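Local coordinates for protein endo-1,4-b-d-mannanase (Trichoderma reesei, PDB 1QNR) that hydrolyses internal beta-1,4-mannosidic linkages of mannans as a fungal endo-mannanase of glycoside hydrolase family 5, built on a TIM-barrel catalytic domain, at residues A[190-195]-A[234-239]; A[216-221]-A[251-256]. One frame throughout, in Å; residues are numbered along the deposited sequence. Where two conformers were deposited one is given.

Contact 1: A[190-195]-A[234-239]; sequences YVKSLD and SLDFGT
Asp236 OD2 is gripped by two donors, the ammonium group of Lys192 and the backbone N-H of Val200. The first makes a salt bridge, with Lys192 NZ 2.7 Å from Asp236 OD2 and lying on the syn lone pair, the side that faces the other carboxylate oxygen. The bridge is nevertheless one-sided, because Asp236 OD1 stands 3.7 Å from Lys192 NZ. The two side chains approach from opposite directions. Lys192 bends once, at chi2 (-72°), and then runs extended, which carries its amine across from the last turns of helix 178-194. On the way Lys192 CE passes 3.9 Å from Ser234 O, a carbonyl that the contact buries and that has no polar partner in the model. The hydroxyl of Ser234 is engaged with Ser188 of the same helix. Lys192 NZ also donates to His198 O, and both ends of the bridge are thus tied to strand 199-201, Lys192 to the residue just before it and Asp236 to Val200 within it. A methionine in place of Lys192 would probably leave the Asp236 carboxylate without its counter-charge and His198 O without this donor. The bridge illustrates how a (beta/alpha)8 barrel is fastened at the N-terminal ends of its strands: a helix end is joined to the loop that enters strand 238-242, the next after strand 199-201.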
loop_
_atom_site.group_PDB
_atom_site.type_symbol
_atom_site.label_atom_id
_atom_site.label_comp_id
_atom_site.label_asym_id
_atom_site.label_seq_id
_atom_site.Cartn_x
_atom_site.Cartn_y
_atom_site.Cartn_z
ATOM N N TYR A 190 -4.997 15.296 9.488
ATOM C CA TYR A 190 -4.489 14.849 10.805
ATOM C C TYR A 190 -3.108 14.258 10.690
ATOM O O TYR A 190 -2.198 14.567 11.515
ATOM C CB TYR A 190 -5.497 13.834 11.398
ATOM C CG TYR A 190 -5.076 13.255 12.738
ATOM C CD1 TYR A 190 -4.870 14.135 13.815
ATOM C CD2 TYR A 190 -4.845 11.907 12.997
ATOM C CE1 TYR A 190 -4.428 13.719 15.088
ATOM C CE2 TYR A 190 -4.475 11.424 14.251
ATOM C CZ TYR A 190 -4.232 12.359 15.249
ATOM O OH TYR A 190 -3.792 11.878 16.503
ATOM N N VAL A 191 -2.850 13.406 9.695
ATOM C CA VAL A 191 -1.494 12.829 9.539
ATOM C C VAL A 191 -0.473 13.939 9.307
ATOM O O VAL A 191 0.617 13.924 9.957
ATOM C CB VAL A 191 -1.435 11.816 8.350
ATOM C CG1 VAL A 191 -0.007 11.252 8.141
ATOM C CG2 VAL A 191 -2.373 10.628 8.617
ATOM N N LYS A 192 -0.787 14.932 8.474
ATOM C CA LYS A 192 0.147 16.059 8.241
ATOM C C LYS A 192 0.400 16.861 9.517
ATOM O O LYS A 192 1.509 17.456 9.697
ATOM C CB LYS A 192 -0.337 16.971 7.101
ATOM C CG LYS A 192 -0.336 16.257 5.725
ATOM C CD LYS A 192 1.075 16.045 5.187
ATOM C CE LYS A 192 1.023 15.791 3.663
ATOM N NZ LYS A 192 2.360 15.495 3.056
ATOM N N SER A 193 -0.569 16.889 10.451
ATOM C CA SER A 193 -0.379 17.615 11.738
ATOM C C SER A 193 0.549 16.879 12.684
ATOM O O SER A 193 1.069 17.481 13.657
ATOM C CB SER A 193 -1.753 17.821 12.450
ATOM O OG SER A 193 -2.250 16.688 13.194
ATOM N N LEU A 194 0.749 15.543 12.443
ATOM C CA LEU A 194 1.648 14.753 13.253
ATOM C C LEU A 194 3.050 14.640 12.649
ATOM O O LEU A 194 4.005 14.243 13.382
ATOM C CB LEU A 194 1.146 13.267 13.332
ATOM C CG LEU A 194 -0.247 13.127 13.978
ATOM C CD1 LEU A 194 -0.668 11.647 13.929
ATOM C CD2 LEU A 194 -0.168 13.541 15.474
ATOM N N ASP A 195 3.217 14.911 11.357
ATOM C CA ASP A 195 4.470 14.641 10.633
ATOM C C ASP A 195 4.522 15.513 9.354
ATOM O O ASP A 195 3.691 15.308 8.426
ATOM C CB ASP A 195 4.552 13.142 10.281
ATOM C CG ASP A 195 5.698 12.706 9.380
ATOM O OD1 ASP A 195 6.456 13.513 8.816
ATOM O OD2 ASP A 195 5.909 11.429 9.319
ATOM N N SER A 234 -4.185 17.611 0.773
ATOM C CA SER A 234 -3.330 16.902 1.735
ATOM C C SER A 234 -3.031 15.473 1.288
ATOM O O SER A 234 -2.448 14.711 2.121
ATOM C CB SER A 234 -3.984 17.010 3.102
ATOM O OG SER A 234 -5.389 16.766 3.037
ATOM N N LEU A 235 -3.377 15.064 0.060
ATOM C CA LEU A 235 -2.862 13.788 -0.539
ATOM C C LEU A 235 -1.853 14.229 -1.581
ATOM O O LEU A 235 -2.118 15.035 -2.498
ATOM C CB LEU A 235 -4.001 12.934 -1.153
ATOM C CG LEU A 235 -5.048 12.462 -0.146
ATOM C CD1 LEU A 235 -6.181 11.713 -0.892
ATOM C CD2 LEU A 235 -4.506 11.531 0.939
ATOM N N ASP A 236 -0.642 13.649 -1.590
ATOM C CA ASP A 236 0.456 14.107 -2.430
ATOM C C ASP A 236 0.568 13.416 -3.775
ATOM O O ASP A 236 1.147 13.920 -4.720
ATOM C CB ASP A 236 1.812 13.964 -1.633
ATOM C CG ASP A 236 1.820 14.807 -0.407
ATOM O OD1 ASP A 236 1.724 16.060 -0.547
ATOM O OD2 ASP A 236 1.859 14.293 0.723
ATOM N N PHE A 237 0.006 12.192 -3.886
ATOM C CA PHE A 237 0.053 11.423 -5.152
ATOM C C PHE A 237 -1.108 10.430 -5.184
ATOM O O PHE A 237 -1.656 10.137 -4.107
ATOM C CB PHE A 237 1.427 10.699 -5.353
ATOM C CG PHE A 237 1.750 9.690 -4.273
ATOM C CD1 PHE A 237 1.419 8.345 -4.486
ATOM C CD2 PHE A 237 2.498 10.043 -3.151
ATOM C CE1 PHE A 237 1.782 7.357 -3.533
ATOM C CE2 PHE A 237 2.881 9.076 -2.202
ATOM C CZ PHE A 237 2.535 7.727 -2.395
ATOM N N GLY A 238 -1.441 9.914 -6.379
ATOM C CA GLY A 238 -2.548 8.965 -6.516
ATOM C C GLY A 238 -2.051 7.512 -6.508
ATOM O O GLY A 238 -0.876 7.242 -6.888
ATOM N N THR A 239 -2.904 6.572 -6.086
ATOM C CA THR A 239 -2.618 5.130 -6.171
ATOM C C THR A 239 -3.709 4.443 -6.982
ATOM O O THR A 239 -4.908 4.811 -6.928
ATOM C CB THR A 239 -2.616 4.449 -4.745
ATOM O OG1 THR A 239 -3.814 4.804 -4.009
ATOM C CG2 THR A 239 -1.374 4.924 -3.950
#

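Contact 2: A[216-221]-A[251-256]; sequences YPYTYG and YTWGNG. With NAG (2-acetamido-2-deoxy-beta-D-glucopyranose), chain H.
Pro217 sets CG and CB against Trp253 CH2, the two side chains crossing at a slant. The closest approach is 3.8 Å, from Pro217 CG to Trp253 CH2, and Pro217 CB lies almost as near. The proline also rests on Trp247, which touches Trp253 as well, so three side chains share one apolar cluster. Next along the chain, Tyr218 slides past the indole in the opposite direction. Its CE2 comes 3.6 Å from Trp253 CZ2, and the rings meet obliquely, their planes inclined at 68°. Trp257, one turn further along helix 253-267, is an edge-to-face partner of Tyr218. The phenol oxygen is hydrogen-bonded to Thr260 of that helix, which ties the end of the ring to it. A 3-10 turn holds this pair of residues in place, closed by the bond from Thr219 N to Tyr216 O at 2.9 Å.

Trp253 receives both neighbours because its CG is anti to the backbone N (chi1 171°), and its NE1 is bonded to Asp213 OD1, which restrains the indole from turning. At the pyrrole end of the indole, Trp253 CD1 lies 3.8 Å from O6 of the N-acetylglucosamine, near the ring plane. This sugar sits by Asn250 and Thr252, ends of an Asn-Tyr-Thr glycosylation sequon. Just beyond, Asn255 ND2 donates to Thr252 O at 3.1 Å, a carbonyl that also accepts from Asn255 N. Loop 216-221 and the opening of helix 253-267 are thereby joined among the beta-to-alpha connections on the substrate-binding face of the TIM barrel, with a bound mannose about 7 Å from the side chain of Pro217.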
loop_
_atom_site.group_PDB
_atom_site.type_symbol
_atom_site.label_atom_id
_atom_site.label_comp_id
_atom_site.label_asym_id
_atom_site.label_seq_id
_atom_site.Cartn_x
_atom_site.Cartn_y
_atom_site.Cartn_z
ATOM N N TYR A 216 -17.169 -2.318 -15.147
ATOM C CA TYR A 216 -17.435 -2.111 -13.732
ATOM C C TYR A 216 -16.386 -1.338 -12.928
ATOM O O TYR A 216 -16.818 -0.409 -12.233
ATOM C CB TYR A 216 -17.883 -3.365 -12.940
ATOM C CG TYR A 216 -18.418 -2.975 -11.519
ATOM C CD1 TYR A 216 -19.674 -2.383 -11.296
ATOM C CD2 TYR A 216 -17.708 -3.211 -10.379
ATOM C CE1 TYR A 216 -20.101 -2.103 -10.019
ATOM C CE2 TYR A 216 -18.042 -2.900 -9.085
ATOM C CZ TYR A 216 -19.288 -2.340 -8.894
ATOM O OH TYR A 216 -19.850 -1.952 -7.652
ATOM N N PRO A 217 -15.085 -1.578 -13.060
ATOM C CA PRO A 217 -14.133 -0.801 -12.255
ATOM C C PRO A 217 -14.212 0.690 -12.560
ATOM O O PRO A 217 -13.760 1.482 -11.678
ATOM C CB PRO A 217 -12.773 -1.406 -12.690
ATOM C CG PRO A 217 -13.147 -2.843 -13.075
ATOM C CD PRO A 217 -14.465 -2.668 -13.828
ATOM N N TYR A 218 -14.585 1.139 -13.783
ATOM C CA TYR A 218 -14.723 2.586 -14.025
ATOM C C TYR A 218 -16.037 3.178 -13.439
ATOM O O TYR A 218 -16.080 4.415 -13.437
ATOM C CB TYR A 218 -14.699 2.801 -15.556
ATOM C CG TYR A 218 -13.319 2.628 -16.279
ATOM C CD1 TYR A 218 -12.335 3.591 -15.980
ATOM C CD2 TYR A 218 -13.066 1.609 -17.167
ATOM C CE1 TYR A 218 -11.094 3.476 -16.630
ATOM C CE2 TYR A 218 -11.838 1.501 -17.841
ATOM C CZ TYR A 218 -10.853 2.451 -17.507
ATOM O OH TYR A 218 -9.610 2.367 -18.191
ATOM N N THR A 219 -17.002 2.345 -13.070
ATOM C CA THR A 219 -18.283 2.950 -12.590
ATOM C C THR A 219 -18.168 3.369 -11.135
ATOM O O THR A 219 -17.077 3.222 -10.524
ATOM C CB THR A 219 -19.458 1.966 -12.807
ATOM O OG1 THR A 219 -19.628 1.611 -14.203
ATOM C CG2 THR A 219 -20.803 2.490 -12.359
ATOM N N TYR A 220 -19.247 3.828 -10.512
ATOM C CA TYR A 220 -19.250 4.453 -9.188
ATOM C C TYR A 220 -20.053 3.663 -8.183
ATOM O O TYR A 220 -20.824 4.222 -7.361
ATOM C CB TYR A 220 -19.742 5.919 -9.309
ATOM C CG TYR A 220 -18.806 6.757 -10.157
ATOM C CD1 TYR A 220 -17.618 7.325 -9.693
ATOM C CD2 TYR A 220 -19.060 6.886 -11.546
ATOM C CE1 TYR A 220 -16.781 8.090 -10.459
ATOM C CE2 TYR A 220 -18.193 7.620 -12.355
ATOM C CZ TYR A 220 -17.055 8.210 -11.813
ATOM O OH TYR A 220 -16.231 8.997 -12.577
ATOM N N GLY A 221 -19.950 2.342 -8.134
ATOM C CA GLY A 221 -20.650 1.526 -7.190
ATOM C C GLY A 221 -19.917 1.200 -5.880
ATOM O O GLY A 221 -20.486 0.540 -5.012
ATOM N N TYR A 251 -6.910 -9.347 -19.767
ATOM C CA TYR A 251 -5.638 -8.773 -19.359
ATOM C C TYR A 251 -5.242 -7.569 -20.141
ATOM O O TYR A 251 -4.667 -6.558 -19.623
ATOM C CB TYR A 251 -4.538 -9.875 -19.434
ATOM C CG TYR A 251 -4.736 -11.009 -18.453
ATOM C CD1 TYR A 251 -4.984 -10.836 -17.101
ATOM C CD2 TYR A 251 -4.670 -12.369 -18.895
ATOM C CE1 TYR A 251 -5.166 -11.872 -16.222
ATOM C CE2 TYR A 251 -4.830 -13.381 -18.018
ATOM C CZ TYR A 251 -5.047 -13.201 -16.678
ATOM O OH TYR A 251 -5.213 -14.249 -15.815
ATOM N N THR A 252 -5.445 -7.486 -21.479
ATOM C CA THR A 252 -5.028 -6.357 -22.308
ATOM C C THR A 252 -5.773 -5.060 -22.027
ATOM O O THR A 252 -5.197 -3.972 -22.239
ATOM C CB THR A 252 -5.128 -6.722 -23.823
ATOM O OG1 THR A 252 -6.526 -7.113 -24.000
ATOM C CG2 THR A 252 -4.291 -7.903 -24.212
ATOM N N TRP A 253 -6.947 -5.167 -21.402
ATOM C CA TRP A 253 -7.711 -4.009 -20.902
ATOM C C TRP A 253 -6.900 -3.232 -19.852
ATOM O O TRP A 253 -7.118 -2.066 -19.587
ATOM C CB TRP A 253 -9.039 -4.516 -20.312
ATOM C CG TRP A 253 -9.917 -3.561 -19.543
ATOM C CD1 TRP A 253 -10.971 -2.854 -20.060
ATOM C CD2 TRP A 253 -9.880 -3.225 -18.115
ATOM N NE1 TRP A 253 -11.569 -2.113 -19.070
ATOM C CE2 TRP A 253 -10.914 -2.308 -17.866
ATOM C CE3 TRP A 253 -9.025 -3.646 -17.080
ATOM C CZ2 TRP A 253 -11.146 -1.767 -16.600
ATOM C CZ3 TRP A 253 -9.268 -3.127 -15.793
ATOM C CH2 TRP A 253 -10.306 -2.199 -15.580
ATOM N N GLY A 254 -5.929 -3.874 -19.193
ATOM C CA GLY A 254 -5.106 -3.217 -18.169
ATOM C C GLY A 254 -4.269 -2.078 -18.705
ATOM O O GLY A 254 -3.977 -1.146 -17.934
ATOM N N ASN A 255 -3.889 -2.112 -19.993
ATOM C CA ASN A 255 -3.084 -1.005 -20.532
ATOM C C ASN A 255 -3.884 0.293 -20.515
ATOM O O ASN A 255 -3.354 1.349 -20.121
ATOM C CB ASN A 255 -2.597 -1.337 -21.976
ATOM C CG ASN A 255 -1.685 -2.552 -21.875
ATOM O OD1 ASN A 255 -0.561 -2.534 -21.332
ATOM N ND2 ASN A 255 -2.145 -3.743 -22.336
ATOM N N GLY A 256 -5.164 0.262 -20.953
ATOM C CA GLY A 256 -5.996 1.469 -20.910
ATOM C C GLY A 256 -6.264 1.941 -19.474
ATOM O O GLY A 256 -6.396 3.137 -19.199
HETATM C C1 NAG H . -10.347 -7.653 -24.796
HETATM C C2 NAG H . -10.049 -7.959 -26.228
HETATM C C3 NAG H . -10.067 -6.738 -27.136
HETATM C C4 NAG H . -11.183 -5.793 -26.653
HETATM C C5 NAG H . -10.972 -5.373 -25.171
HETATM C C6 NAG H . -12.068 -4.424 -24.723
HETATM C C7 NAG H . -8.493 -9.930 -26.186
HETATM C C8 NAG H . -7.124 -10.373 -26.572
HETATM N N2 NAG H . -8.721 -8.608 -26.380
HETATM O O3 NAG H . -10.269 -7.210 -28.475
HETATM O O4 NAG H . -11.190 -4.564 -27.424
HETATM O O5 NAG H . -11.023 -6.502 -24.330
HETATM O O6 NAG H . -12.119 -4.216 -23.368
HETATM O O7 NAG H . -9.300 -10.639 -25.776
#

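The two contacts sit at opposite ends of the same barrel wall, with centres 27 Å apart and nearest atoms about 11 Å apart, and they do not touch. Along the chain their segments alternate: 190-195, 216-221, 234-239, 251-256. Strand 238-242 links them, since contact 1 secures its entry and the helix of contact 2 follows the strand's exit through the loop that holds helix 244-247. Strand 199-201 lies between segments 190-195 and 216-221 in the chain. Neighbouring parts of the wall are therefore joined at both ends of its strands, by a charged bridge at the N-terminal ends and an aromatic cluster at the C-terminal ends, the latter close to bound sugar.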